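PDB 3DOH: esterase from Thermotoga maritima, which probably hydrolyses carboxylic esters, using an alpha/beta-hydrolase domain that is joined to an N-terminal immunoglobulin-like domain. Local coordinates for residues H212-L217 / W374-S379. Sequence-based numbering, arbitrary orientation.
Sequences HPCFVL and WLFEQS
In the alpha/beta-hydrolase domain, the C-terminal helix 369-376 packs on the loop that leads into strand 215-219 of the mixed sheet, and the meeting point is an aromatic pair, H212 with F376, whose near-parallel rings are slid so far apart that they hardly overlap. The ring planes differ by only 4°. Their centroids nevertheless lie 4.9 Å apart, which is the measure of the slide. This offset sets up two reciprocal CH-pi contacts. H212 CB stands 3.7 Å from the centroid of the F376 ring, almost over the middle of that face. In return, F376 CB lies 4.0 Å from the centroid of the H212 imidazole, over its face but displaced toward the rim. Each beta carbon thus lies over the other ring's face, while H212 CG also comes within 3.8 Å of F376 CG. F376 reaches this position with CG anti to its carbonyl carbon (chi1 -72°), which extends the phenyl from the helix toward the loop. At its far end the ring meets C214, whose SG approaches F376 CZ at 3.9 Å, a sulfur-aromatic contact at the edge of the ring. F376 also touches P175 of strand 174-180, the neighbour of strand 215-219, to which F215 and L217 are hydrogen-bonded. Replacing F376 by an alanine removes the phenyl, which would probably leave H212 CB without the ring face it lies on and open a gap beside the C214 sulfur. After F376, Q378 N is bonded to L375 O; the Q378 side chain folds back, NE2 donating to W374 O at 3.1 Å with the carbonyl oxygen near the amide plane.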
# COMPACT_ATOMS: atom_id res chain seq x y z
N HIS A 212 -20.53 22.87 35.22
CA HIS A 212 -21.83 23.51 35.01
C HIS A 212 -22.97 22.50 35.11
O HIS A 212 -23.58 22.14 34.11
CB HIS A 212 -21.86 24.21 33.65
CG HIS A 212 -20.63 25.00 33.34
ND1 HIS A 212 -19.61 24.52 32.55
CD2 HIS A 212 -20.25 26.24 33.72
CE1 HIS A 212 -18.66 25.43 32.45
NE2 HIS A 212 -19.02 26.48 33.16
N PRO A 213 -23.24 22.05 36.33
CA PRO A 213 -24.46 21.29 36.61
C PRO A 213 -25.71 22.04 36.15
O PRO A 213 -25.70 23.27 36.07
CB PRO A 213 -24.45 21.17 38.13
CG PRO A 213 -23.70 22.36 38.59
CD PRO A 213 -22.64 22.61 37.55
N CYS A 214 -26.78 21.30 35.86
CA CYS A 214 -27.30 21.22 34.50
C CYS A 214 -28.41 20.18 34.39
O CYS A 214 -28.19 18.99 34.62
CB CYS A 214 -26.18 20.89 33.51
SG CYS A 214 -26.70 20.89 31.77
N PHE A 215 -29.61 20.63 34.05
CA PHE A 215 -30.65 19.75 33.56
C PHE A 215 -30.66 19.77 32.03
O PHE A 215 -30.33 20.78 31.38
CB PHE A 215 -32.01 20.25 34.02
CG PHE A 215 -32.26 20.15 35.51
CD1 PHE A 215 -31.81 21.13 36.38
CD2 PHE A 215 -33.04 19.11 36.02
CE1 PHE A 215 -32.07 21.05 37.76
CE2 PHE A 215 -33.32 19.03 37.41
CZ PHE A 215 -32.84 19.99 38.27
N VAL A 216 -31.08 18.64 31.46
CA VAL A 216 -31.27 18.52 30.02
C VAL A 216 -32.60 17.91 29.72
O VAL A 216 -32.88 16.80 30.14
CB VAL A 216 -30.21 17.63 29.36
CG1 VAL A 216 -30.34 17.66 27.84
CG2 VAL A 216 -28.82 18.07 29.77
N LEU A 217 -33.41 18.63 28.97
CA LEU A 217 -34.67 18.13 28.51
C LEU A 217 -34.55 17.86 27.03
O LEU A 217 -34.16 18.74 26.24
CB LEU A 217 -35.76 19.17 28.78
CG LEU A 217 -36.99 19.16 27.88
CD1 LEU A 217 -37.79 17.95 28.14
CD2 LEU A 217 -37.80 20.38 28.14
N TRP A 374 -19.48 29.05 26.19
CA TRP A 374 -20.18 30.27 25.90
C TRP A 374 -21.65 30.19 26.32
O TRP A 374 -22.21 31.16 26.83
CB TRP A 374 -20.08 30.57 24.42
CG TRP A 374 -20.99 31.71 23.98
CD1 TRP A 374 -20.68 33.05 23.98
CD2 TRP A 374 -22.35 31.61 23.47
NE1 TRP A 374 -21.74 33.77 23.49
CE2 TRP A 374 -22.77 32.92 23.17
CE3 TRP A 374 -23.22 30.55 23.21
CZ2 TRP A 374 -24.06 33.19 22.65
CZ3 TRP A 374 -24.50 30.83 22.69
CH2 TRP A 374 -24.90 32.13 22.43
N LEU A 375 -22.28 29.04 26.12
CA LEU A 375 -23.71 28.99 26.39
C LEU A 375 -23.87 29.21 27.88
O LEU A 375 -24.72 30.00 28.30
CB LEU A 375 -24.33 27.68 25.94
CG LEU A 375 -25.84 27.44 26.10
CD1 LEU A 375 -26.63 28.12 24.99
CD2 LEU A 375 -26.07 25.97 26.04
N PHE A 376 -22.98 28.59 28.65
CA PHE A 376 -23.06 28.69 30.11
C PHE A 376 -22.74 30.05 30.72
O PHE A 376 -23.12 30.32 31.86
CB PHE A 376 -22.34 27.53 30.84
CG PHE A 376 -23.08 26.24 30.73
CD1 PHE A 376 -24.34 26.11 31.27
CD2 PHE A 376 -22.55 25.19 30.02
CE1 PHE A 376 -25.06 24.92 31.14
CE2 PHE A 376 -23.28 24.00 29.88
CZ PHE A 376 -24.55 23.88 30.44
N GLU A 377 -22.05 30.92 30.00
CA GLU A 377 -21.88 32.27 30.56
C GLU A 377 -23.08 33.17 30.25
O GLU A 377 -23.07 34.36 30.57
CB GLU A 377 -20.53 32.88 30.22
CG GLU A 377 -20.00 32.43 28.87
CD GLU A 377 -18.48 32.59 28.72
OE1 GLU A 377 -18.02 33.37 27.85
OE2 GLU A 377 -17.74 31.92 29.48
N GLN A 378 -24.15 32.61 29.66
CA GLN A 378 -25.33 33.45 29.40
C GLN A 378 -26.39 33.34 30.49
O GLN A 378 -26.42 32.36 31.24
CB GLN A 378 -25.92 33.18 28.03
CG GLN A 378 -24.95 33.20 26.88
CD GLN A 378 -24.03 34.43 26.79
OE1 GLN A 378 -24.45 35.58 26.94
NE2 GLN A 378 -22.77 34.17 26.51
N SER A 379 -27.25 34.36 30.57
CA SER A 379 -28.28 34.53 31.62
C SER A 379 -29.08 35.81 31.37
O SER A 379 -28.70 36.60 30.50
CB SER A 379 -27.62 34.64 33.01
OG SER A 379 -28.57 35.03 33.97